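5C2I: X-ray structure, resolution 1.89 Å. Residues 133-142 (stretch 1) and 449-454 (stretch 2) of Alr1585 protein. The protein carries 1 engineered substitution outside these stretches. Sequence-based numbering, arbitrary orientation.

Stretch 1 (133-142) GDPKIATWEL
Stretch 2 449-454: NMKGGE

A loop with one short 3-10 turn, Gly133 to Leu142, packs against strand 449-454, burying 418 Å² in all. The register is fixed by Trp140 CA, 4.6 Å from Lys451 CA, and by Asp134 CA, 6.9 Å from Met450 CA.

Gly133 ends a helix in a Schellman motif; its phi/psi of 75/21 favours glycine. Extended angles follow at Asp134 (-74/157), Pro135 (-77/171) and Lys136 (-62/145). Asp134 has chi1 at -92°, bringing OD1 within 3.9 Å of Met450 CG, while both carboxylate oxygens bond elsewhere in the structure. Pro135, C-gamma endo, points toward the strand and lays CD 3.8 Å from Met450 CB.

Ile137 to Thr139 form the 3-10 segment (-62/-30, -64/-16, -86/-10). Lys136 O accepts from Thr139 N (2.9 Å) and Thr139 OG1 (2.7 Å), the latter with chi1 p; Trp140 N donates to Ile137 O at 3.0 Å. Two waters fill the gap to the strand: one donates to Thr139 OG1 (2.8 Å) and Met450 O (2.6 Å), the other donates to Thr139 O (3.0 Å) and accepts from Lys451 NZ (2.7 Å). Lys451 reaches it with an m, m, m, t side chain.

Trp140 (-67/153; chi1 m, chi2 12°) spreads its indole over the glycines. Gly452 CA sits 3.7 Å from the centroid of the five-membered ring, 21° off its normal, a CH-pi contact. A CB on Gly452 would lie a tight 3.5 Å from Trp140 CE3, and its 140/165 backbone independently calls for glycine. Met450 (t, p, t) approaches obliquely, CE 3.7 Å from Trp140 CZ2; its SD also accepts a weak bond from Gly452 N (3.5 Å).

Glu141 (-56/142; m, t) supplies the sole direct hydrogen bond across the contact, its N donating to Lys451 O at 2.9 Å and 148°.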

# COMPACT_ATOMS: atom_id res chain seq x y z
N GLY A 133 20.51 -39.39 2.64
CA GLY A 133 21.41 -38.83 1.59
C GLY A 133 21.95 -37.47 1.96
O GLY A 133 22.39 -36.69 1.08
N ASP A 134 21.91 -37.18 3.26
CA ASP A 134 22.24 -35.86 3.79
C ASP A 134 23.74 -35.61 3.74
O ASP A 134 24.55 -36.55 3.72
CB ASP A 134 21.75 -35.72 5.24
CG ASP A 134 20.35 -35.14 5.36
OD1 ASP A 134 19.77 -34.64 4.36
OD2 ASP A 134 19.85 -35.15 6.49
N PRO A 135 24.13 -34.32 3.73
CA PRO A 135 25.52 -34.00 3.66
C PRO A 135 26.21 -34.19 5.01
O PRO A 135 25.57 -34.41 6.02
CB PRO A 135 25.52 -32.52 3.28
CG PRO A 135 24.29 -31.99 3.89
CD PRO A 135 23.29 -33.11 3.77
N LYS A 136 27.54 -34.10 5.03
CA LYS A 136 28.26 -34.28 6.28
C LYS A 136 27.88 -33.22 7.30
O LYS A 136 27.63 -32.07 6.94
CB LYS A 136 29.77 -34.22 6.05
CG LYS A 136 30.29 -35.36 5.21
CD LYS A 136 31.81 -35.32 5.13
CE LYS A 136 32.31 -36.35 4.13
NZ LYS A 136 32.23 -37.71 4.72
N ILE A 137 27.86 -33.61 8.57
CA ILE A 137 27.44 -32.71 9.63
C ILE A 137 28.39 -31.51 9.69
O ILE A 137 27.97 -30.42 10.06
CB ILE A 137 27.33 -33.44 10.99
CG1 ILE A 137 25.97 -34.16 11.12
CG2 ILE A 137 27.33 -32.46 12.17
CD1 ILE A 137 25.49 -34.97 9.94
N ALA A 138 29.64 -31.69 9.32
CA ALA A 138 30.61 -30.58 9.30
C ALA A 138 30.24 -29.47 8.29
O ALA A 138 30.80 -28.39 8.37
CB ALA A 138 32.04 -31.09 9.02
N THR A 139 29.34 -29.74 7.35
CA THR A 139 28.87 -28.71 6.42
C THR A 139 27.72 -27.90 6.96
O THR A 139 27.32 -26.91 6.34
CB THR A 139 28.43 -29.29 5.06
OG1 THR A 139 27.22 -30.03 5.23
CG2 THR A 139 29.53 -30.17 4.46
N TRP A 140 27.13 -28.33 8.08
CA TRP A 140 26.01 -27.62 8.65
C TRP A 140 26.40 -26.25 9.17
O TRP A 140 27.56 -26.03 9.50
CB TRP A 140 25.43 -28.39 9.82
CG TRP A 140 24.67 -29.65 9.50
CD1 TRP A 140 24.63 -30.33 8.33
CD2 TRP A 140 23.88 -30.40 10.43
NE1 TRP A 140 23.79 -31.45 8.47
CE2 TRP A 140 23.38 -31.53 9.77
CE3 TRP A 140 23.58 -30.24 11.79
CZ2 TRP A 140 22.51 -32.44 10.39
CZ3 TRP A 140 22.72 -31.18 12.41
CH2 TRP A 140 22.21 -32.25 11.70
N GLU A 141 25.44 -25.34 9.19
CA GLU A 141 25.64 -24.08 9.89
C GLU A 141 26.02 -24.34 11.35
O GLU A 141 25.54 -25.30 11.98
CB GLU A 141 24.42 -23.19 9.77
CG GLU A 141 24.36 -22.59 8.36
CD GLU A 141 23.17 -21.71 8.10
OE1 GLU A 141 22.43 -21.38 9.03
OE2 GLU A 141 22.98 -21.33 6.91
N LEU A 142 26.95 -23.51 11.85
CA LEU A 142 27.54 -23.69 13.19
C LEU A 142 26.51 -23.92 14.30
O LEU A 142 26.68 -24.82 15.11
CB LEU A 142 28.42 -22.49 13.56
CG LEU A 142 29.73 -22.34 12.79
CD1 LEU A 142 30.32 -20.95 13.02
CD2 LEU A 142 30.73 -23.42 13.23
N ASN A 449 20.02 -27.13 -0.29
CA ASN A 449 21.11 -27.66 0.54
C ASN A 449 20.65 -27.75 1.98
O ASN A 449 20.15 -26.76 2.54
CB ASN A 449 22.32 -26.73 0.52
CG ASN A 449 22.71 -26.31 -0.87
OD1 ASN A 449 22.90 -27.14 -1.76
ND2 ASN A 449 22.83 -24.98 -1.09
N MET A 450 20.82 -28.92 2.57
CA MET A 450 20.52 -29.14 3.99
C MET A 450 21.59 -28.46 4.84
O MET A 450 22.78 -28.83 4.77
CB MET A 450 20.48 -30.64 4.24
CG MET A 450 20.56 -31.09 5.68
SD MET A 450 19.28 -30.43 6.75
CE MET A 450 19.70 -31.37 8.23
N LYS A 451 21.18 -27.49 5.65
CA LYS A 451 22.12 -26.71 6.46
C LYS A 451 22.08 -27.06 7.95
O LYS A 451 22.84 -26.50 8.73
CB LYS A 451 21.78 -25.21 6.31
CG LYS A 451 21.86 -24.65 4.89
CD LYS A 451 23.14 -25.01 4.16
CE LYS A 451 24.32 -24.34 4.79
NZ LYS A 451 25.49 -24.54 3.89
N GLY A 452 21.21 -27.96 8.35
CA GLY A 452 21.14 -28.43 9.71
C GLY A 452 19.72 -28.61 10.21
O GLY A 452 18.75 -28.17 9.60
N GLY A 453 19.60 -29.33 11.33
CA GLY A 453 18.26 -29.60 11.89
C GLY A 453 18.32 -30.60 13.02
O GLY A 453 19.40 -31.01 13.43
N GLU A 454 17.16 -30.99 13.51
CA GLU A 454 17.05 -31.99 14.56
C GLU A 454 15.66 -32.49 14.63
O GLU A 454 14.70 -31.85 14.14
CB GLU A 454 17.50 -31.40 15.90
CG GLU A 454 17.60 -32.34 17.08
CD GLU A 454 18.50 -33.54 16.82
OE1 GLU A 454 18.03 -34.50 16.18
OE2 GLU A 454 19.65 -33.52 17.27
O HOH W 1 25.20 -28.63 3.90
O HOH W 2 27.21 -23.97 5.88